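PDB 6FDF: tRNA (cytosine(38)-C(5))-methyltransferase from Schizosaccharomyces pombe, which methylates carbon 5 of cytosine 38 in the anticodon loop of tRNA(Asp), using S-adenosyl-L-methionine as the methyl donor. Local coordinates for residues A[116-121]-A[173-178]; A[128-133]-A[167-172]. All blocks are in the same frame, centred on the assembly; numbering follows the deposited sequence.

Contact 1. Residues A[116-121]-A[173-178]; sequences NNLPEY and ARLNFK
Leu175 and Glu120 meet through their backbones where two antiparallel strands of the methyltransferase sheet reach one end of their pairing. The N-H of Leu175 donates to Glu120 O over 2.9 Å and almost straight, 172° at the hydrogen, although the donor stands well above the carbonyl plane. Glu120 O has a second donor in a water that also gives a hydrogen bond to Leu175 O, so the water ties the two main chains together beside the direct bond. Next along, Tyr121 and Arg174 form an antiparallel non-hydrogen-bonded pair. The CA-H groups of this pair make weaker contacts with carbonyl oxygens: Tyr121 CA lies 3.4 Å from Ala173 O, and Arg174 CA lies 3.5 Å from Glu120 O.

Leu175 has the most surface buried by the contact. With CG anti to the backbone N (chi1 -176°), its side chain crosses that of Leu118 at about a right angle. CD1 meets CD1 of Leu118 at 3.9 Å, while CD2 comes within 4.0 Å of Leu118 CB.

Tyr121 and Arg174 put their side chains on the same face of the sheet. CG of Arg174 sits 3.9 Å from both CD2 and CE2 of Tyr121, so it is the aliphatic start of the arginine that touches the ring. Ring and guanidinium planes are 82° apart; the guanidinium makes a cation-pi contact with Trp181.

Strand 121-127 here runs between strands 78-81 and 168-175, and strand 148-155 lies beyond the latter, its Tyr148 touching Leu118 and Leu175. The guanidinium of Arg174 bonds to the carbonyl oxygens of Leu327 and Leu328 at the end of helix 318-328, and Pro331, just past that helix, packs on Tyr121 and Arg174.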
loop_
_atom_site.group_PDB
_atom_site.type_symbol
_atom_site.label_atom_id
_atom_site.label_comp_id
_atom_site.label_asym_id
_atom_site.label_seq_id
_atom_site.Cartn_x
_atom_site.Cartn_y
_atom_site.Cartn_z
ATOM N N ASN A 116 -26.878 -2.830 -10.431
ATOM C CA ASN A 116 -27.833 -1.894 -11.019
ATOM C C ASN A 116 -27.124 -0.733 -11.703
ATOM O O ASN A 116 -27.517 -0.310 -12.798
ATOM C CB ASN A 116 -28.776 -1.359 -9.940
ATOM C CG ASN A 116 -29.891 -2.329 -9.598
ATOM O OD1 ASN A 116 -30.417 -3.024 -10.463
ATOM N ND2 ASN A 116 -30.266 -2.368 -8.326
ATOM N N ASN A 117 -26.082 -0.196 -11.070
ATOM C CA ASN A 117 -25.384 0.992 -11.555
ATOM C C ASN A 117 -23.882 0.740 -11.471
ATOM O O ASN A 117 -23.299 0.814 -10.384
ATOM C CB ASN A 117 -25.776 2.227 -10.753
ATOM C CG ASN A 117 -27.264 2.495 -10.796
ATOM O OD1 ASN A 117 -27.964 2.343 -9.796
ATOM N ND2 ASN A 117 -27.758 2.888 -11.961
ATOM N N LEU A 118 -23.278 0.406 -12.603
ATOM C CA LEU A 118 -21.841 0.179 -12.643
ATOM C C LEU A 118 -21.113 1.385 -12.052
ATOM O O LEU A 118 -21.486 2.531 -12.339
ATOM C CB LEU A 118 -21.374 -0.052 -14.081
ATOM C CG LEU A 118 -21.772 -1.350 -14.774
ATOM C CD1 LEU A 118 -21.451 -1.252 -16.257
ATOM C CD2 LEU A 118 -21.024 -2.511 -14.143
ATOM N N PRO A 119 -20.094 1.176 -11.219
ATOM C CA PRO A 119 -19.320 2.322 -10.731
ATOM C C PRO A 119 -18.655 3.026 -11.901
ATOM O O PRO A 119 -18.204 2.395 -12.858
ATOM C CB PRO A 119 -18.290 1.687 -9.788
ATOM C CG PRO A 119 -18.189 0.259 -10.232
ATOM C CD PRO A 119 -19.566 -0.106 -10.723
ATOM N N GLU A 120 -18.618 4.351 -11.835
ATOM C CA GLU A 120 -18.016 5.102 -12.922
ATOM C C GLU A 120 -16.497 5.086 -12.858
ATOM O O GLU A 120 -15.844 5.353 -13.872
ATOM C CB GLU A 120 -18.556 6.533 -12.921
ATOM C CG GLU A 120 -20.030 6.591 -13.303
ATOM C CD GLU A 120 -20.604 7.994 -13.289
ATOM O OE1 GLU A 120 -19.868 8.944 -12.953
ATOM O OE2 GLU A 120 -21.801 8.146 -13.613
ATOM N N TYR A 121 -15.924 4.795 -11.691
ATOM C CA TYR A 121 -14.477 4.790 -11.522
ATOM C C TYR A 121 -14.067 3.610 -10.657
ATOM O O TYR A 121 -14.714 3.317 -9.649
ATOM C CB TYR A 121 -13.984 6.094 -10.879
ATOM C CG TYR A 121 -14.413 7.323 -11.645
ATOM C CD1 TYR A 121 -15.663 7.896 -11.435
ATOM C CD2 TYR A 121 -13.589 7.883 -12.607
ATOM C CE1 TYR A 121 -16.066 9.010 -12.156
ATOM C CE2 TYR A 121 -13.983 8.990 -13.328
ATOM C CZ TYR A 121 -15.217 9.550 -13.095
ATOM O OH TYR A 121 -15.609 10.652 -13.817
ATOM N N ALA A 173 -9.634 2.706 -14.032
ATOM C CA ALA A 173 -10.693 2.424 -14.996
ATOM C C ALA A 173 -11.771 3.493 -14.915
ATOM O O ALA A 173 -12.237 3.819 -13.821
ATOM C CB ALA A 173 -11.315 1.037 -14.754
ATOM N N ARG A 174 -12.155 4.041 -16.070
ATOM C CA ARG A 174 -13.283 4.957 -16.188
ATOM C C ARG A 174 -14.350 4.328 -17.070
ATOM O O ARG A 174 -14.057 3.905 -18.194
ATOM C CB ARG A 174 -12.870 6.301 -16.800
ATOM C CG ARG A 174 -11.859 7.105 -16.009
ATOM C CD ARG A 174 -11.415 8.286 -16.838
ATOM N NE ARG A 174 -10.565 9.215 -16.098
ATOM C CZ ARG A 174 -9.851 10.182 -16.672
ATOM N NH1 ARG A 174 -9.086 10.980 -15.933
ATOM N NH2 ARG A 174 -9.890 10.343 -17.992
ATOM N N LEU A 175 -15.585 4.289 -16.571
ATOM C CA LEU A 175 -16.706 3.788 -17.359
ATOM C C LEU A 175 -17.014 4.722 -18.528
ATOM O O LEU A 175 -17.083 5.945 -18.359
ATOM C CB LEU A 175 -17.934 3.638 -16.464
ATOM C CG LEU A 175 -19.191 3.043 -17.096
ATOM C CD1 LEU A 175 -18.991 1.573 -17.441
ATOM C CD2 LEU A 175 -20.356 3.211 -16.143
ATOM N N ASN A 176 -17.207 4.134 -19.713
ATOM C CA ASN A 176 -17.657 4.849 -20.916
ATOM C C ASN A 176 -16.867 6.137 -21.170
ATOM O O ASN A 176 -17.431 7.209 -21.398
ATOM C CB ASN A 176 -19.159 5.146 -20.840
ATOM C CG ASN A 176 -20.006 3.885 -20.736
ATOM O OD1 ASN A 176 -20.995 3.844 -20.001
ATOM N ND2 ASN A 176 -19.632 2.857 -21.488
ATOM N N PHE A 177 -15.540 6.028 -21.148
ATOM C CA PHE A 177 -14.662 7.162 -21.418
ATOM C C PHE A 177 -13.926 6.925 -22.731
ATOM O O PHE A 177 -13.236 5.912 -22.882
ATOM C CB PHE A 177 -13.667 7.376 -20.277
ATOM C CG PHE A 177 -12.639 8.431 -20.566
ATOM C CD1 PHE A 177 -12.969 9.775 -20.483
ATOM C CD2 PHE A 177 -11.348 8.084 -20.927
ATOM C CE1 PHE A 177 -12.031 10.754 -20.757
ATOM C CE2 PHE A 177 -10.404 9.057 -21.201
ATOM C CZ PHE A 177 -10.746 10.395 -21.112
ATOM N N LYS A 178 -14.058 7.866 -23.667
ATOM C CA LYS A 178 -13.532 7.714 -25.018
ATOM C C LYS A 178 -12.422 8.707 -25.336
ATOM O O LYS A 178 -12.014 8.817 -26.498
ATOM C CB LYS A 178 -14.660 7.852 -26.042
ATOM C CG LYS A 178 -15.777 6.831 -25.892
ATOM C CD LYS A 178 -15.243 5.405 -25.932
ATOM C CE LYS A 178 -16.379 4.387 -25.935
ATOM N NZ LYS A 178 -17.252 4.515 -24.734
HETATM O O HOH W 1 -16.488 7.287 -16.018
#

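Contact 2. Residues A[128-133]-A[167-172]; sequences QGFEES and SRWYGL
Trp169, Phe130 and Gln128 contribute most of the buried surface where the loop between strand 121-127 and helix 134-145, with a 3-10 turn at 130-132, folds back over strand 168-175 in the Rossmann-like fold of the class I methyltransferases. Phe130 and Trp169 form an edge-to-face pair, tilted rather than perpendicular: the planes are 54° apart and the centroids of the phenyl and the six-membered ring 4.7 Å. The CD2-CE2 side of the phenylalanine comes down on one face of the indole, with CD2 3.5 Å from Trp169 CE3. Gly171 N lies over the opposite face. Phe130 also touches Cys85, the predicted catalytic cysteine.

At the pyrrole end of the indole, CB of Glu131 packs 3.6 Å from Trp169 CD1, while NE1 donates to Glu152 on strand 148-155. An alanine in place of Trp169 would probably leave the Phe130 edge without the face it rests on, open a gap beneath the loop and deprive Glu152 of its indole donor.

Gln128 reaches out at the more exposed end, its extended side chain bringing OE1 to 3.6 Å from Ser167 CB. Its backbone N is joined to the other segment through a water, which accepts from it and donates to Ser167 O.

The loop is braced from within: the chain of Glu131 is bent at chi2 (-78°), and OE1 takes the N-H of Gly129 at 2.7 Å, on the syn side and 22° out of the carboxylate plane.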
loop_
_atom_site.group_PDB
_atom_site.type_symbol
_atom_site.label_atom_id
_atom_site.label_comp_id
_atom_site.label_asym_id
_atom_site.label_seq_id
_atom_site.Cartn_x
_atom_site.Cartn_y
_atom_site.Cartn_z
ATOM N N GLN A 128 3.772 -5.895 -8.096
ATOM C CA GLN A 128 4.376 -6.083 -9.405
ATOM C C GLN A 128 4.322 -7.555 -9.796
ATOM O O GLN A 128 4.593 -8.444 -8.983
ATOM C CB GLN A 128 5.820 -5.584 -9.391
ATOM C CG GLN A 128 6.512 -5.636 -10.739
ATOM C CD GLN A 128 7.863 -4.953 -10.715
ATOM O OE1 GLN A 128 8.476 -4.805 -9.658
ATOM N NE2 GLN A 128 8.337 -4.537 -11.883
ATOM N N GLY A 129 3.987 -7.810 -11.050
ATOM C CA GLY A 129 3.771 -9.155 -11.523
ATOM C C GLY A 129 2.313 -9.548 -11.598
ATOM O O GLY A 129 1.985 -10.537 -12.259
ATOM N N PHE A 130 1.430 -8.793 -10.940
ATOM C CA PHE A 130 0.003 -8.971 -11.177
ATOM C C PHE A 130 -0.312 -8.834 -12.658
ATOM O O PHE A 130 -1.182 -9.538 -13.182
ATOM C CB PHE A 130 -0.805 -7.955 -10.365
ATOM C CG PHE A 130 -2.297 -8.053 -10.585
ATOM C CD1 PHE A 130 -3.036 -9.060 -9.985
ATOM C CD2 PHE A 130 -2.953 -7.145 -11.406
ATOM C CE1 PHE A 130 -4.406 -9.157 -10.195
ATOM C CE2 PHE A 130 -4.323 -7.237 -11.617
ATOM C CZ PHE A 130 -5.046 -8.246 -11.006
ATOM N N GLU A 131 0.404 -7.945 -13.356
ATOM C CA GLU A 131 0.058 -7.638 -14.740
ATOM C C GLU A 131 0.176 -8.848 -15.654
ATOM O O GLU A 131 -0.457 -8.869 -16.715
ATOM C CB GLU A 131 0.929 -6.497 -15.277
ATOM C CG GLU A 131 2.378 -6.859 -15.545
ATOM C CD GLU A 131 3.217 -6.922 -14.283
ATOM O OE1 GLU A 131 2.665 -6.706 -13.180
ATOM O OE2 GLU A 131 4.437 -7.170 -14.396
ATOM N N GLU A 132 0.963 -9.853 -15.270
ATOM C CA GLU A 132 1.133 -11.055 -16.074
ATOM C C GLU A 132 0.232 -12.199 -15.633
ATOM O O GLU A 132 0.336 -13.295 -16.194
ATOM C CB GLU A 132 2.596 -11.514 -16.037
ATOM C CG GLU A 132 3.561 -10.562 -16.720
ATOM C CD GLU A 132 4.995 -11.040 -16.650
ATOM O OE1 GLU A 132 5.253 -12.046 -15.954
ATOM O OE2 GLU A 132 5.862 -10.415 -17.296
ATOM N N SER A 133 -0.647 -11.977 -14.660
ATOM C CA SER A 133 -1.386 -13.075 -14.055
ATOM C C SER A 133 -2.676 -13.370 -14.814
ATOM O O SER A 133 -3.206 -12.529 -15.544
ATOM C CB SER A 133 -1.728 -12.754 -12.602
ATOM O OG SER A 133 -2.687 -11.703 -12.524
ATOM N N SER A 167 7.573 -0.891 -5.597
ATOM C CA SER A 167 6.981 -0.973 -6.926
ATOM C C SER A 167 5.655 -1.708 -6.845
ATOM O O SER A 167 5.564 -2.793 -6.260
ATOM C CB SER A 167 7.927 -1.673 -7.902
ATOM O OG SER A 167 9.104 -0.908 -8.088
ATOM N N ARG A 168 4.619 -1.105 -7.418
ATOM C CA ARG A 168 3.283 -1.677 -7.399
ATOM C C ARG A 168 2.627 -1.471 -8.753
ATOM O O ARG A 168 2.910 -0.496 -9.452
ATOM C CB ARG A 168 2.415 -1.037 -6.309
ATOM C CG ARG A 168 2.908 -1.309 -4.900
ATOM C CD ARG A 168 2.766 -2.795 -4.607
ATOM N NE ARG A 168 2.958 -3.127 -3.200
ATOM C CZ ARG A 168 4.079 -3.630 -2.690
ATOM N NH1 ARG A 168 4.139 -3.924 -1.394
ATOM N NH2 ARG A 168 5.132 -3.844 -3.469
ATOM N N TRP A 169 1.746 -2.403 -9.107
ATOM C CA TRP A 169 0.886 -2.273 -10.272
ATOM C C TRP A 169 -0.368 -1.502 -9.895
ATOM O O TRP A 169 -0.902 -1.671 -8.795
ATOM C CB TRP A 169 0.505 -3.658 -10.802
ATOM C CG TRP A 169 -0.421 -3.653 -11.986
ATOM C CD1 TRP A 169 -0.066 -3.666 -13.304
ATOM C CD2 TRP A 169 -1.856 -3.674 -11.955
ATOM N NE1 TRP A 169 -1.190 -3.680 -14.098
ATOM C CE2 TRP A 169 -2.300 -3.686 -13.297
ATOM C CE3 TRP A 169 -2.805 -3.681 -10.927
ATOM C CZ2 TRP A 169 -3.652 -3.700 -13.638
ATOM C CZ3 TRP A 169 -4.153 -3.696 -11.266
ATOM C CH2 TRP A 169 -4.561 -3.703 -12.610
ATOM N N TYR A 170 -0.832 -0.653 -10.814
ATOM C CA TYR A 170 -2.067 0.098 -10.636
ATOM C C TYR A 170 -2.924 -0.008 -11.884
ATOM O O TYR A 170 -2.420 0.124 -13.005
ATOM C CB TYR A 170 -1.799 1.576 -10.352
ATOM C CG TYR A 170 -0.980 1.817 -9.118
ATOM C CD1 TYR A 170 -1.585 1.990 -7.886
ATOM C CD2 TYR A 170 0.409 1.919 -9.197
ATOM C CE1 TYR A 170 -0.833 2.240 -6.753
ATOM C CE2 TYR A 170 1.165 2.159 -8.072
ATOM C CZ TYR A 170 0.539 2.320 -6.854
ATOM O OH TYR A 170 1.287 2.556 -5.725
ATOM N N GLY A 171 -4.218 -0.248 -11.682
ATOM C CA GLY A 171 -5.198 -0.163 -12.746
ATOM C C GLY A 171 -6.201 0.933 -12.455
ATOM O O GLY A 171 -6.787 0.966 -11.368
ATOM N N LEU A 172 -6.364 1.861 -13.392
ATOM C CA LEU A 172 -7.328 2.952 -13.287
ATOM C C LEU A 172 -8.350 2.768 -14.395
ATOM O O LEU A 172 -7.977 2.695 -15.571
ATOM C CB LEU A 172 -6.641 4.316 -13.420
ATOM C CG LEU A 172 -5.931 4.916 -12.201
ATOM C CD1 LEU A 172 -4.789 4.037 -11.718
ATOM C CD2 LEU A 172 -5.418 6.310 -12.534
HETATM O O HOH W 2 5.551 -5.622 -5.963
#

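How the contacts relate
Both contacts use strand 168-175, and contact 2 is nested within the chain loop that contact 1 closes; their centres are about 20 Å apart. Both are partly buried. Contact 1 is the more peripheral, its centre about 24 Å from the centre of the chain and away from the annotated sites; strand pairing and a bridging water are its polar part, with the Leu118-Leu175 packing beside them. Contact 2, about 12 Å from the chain centre, lies beside the predicted active-site cysteine. There aromatic side chains do the work, and a water joins the backbones at the more open end. Strand 121-127 connects them, starting in contact 1 and leading into the loop of contact 2.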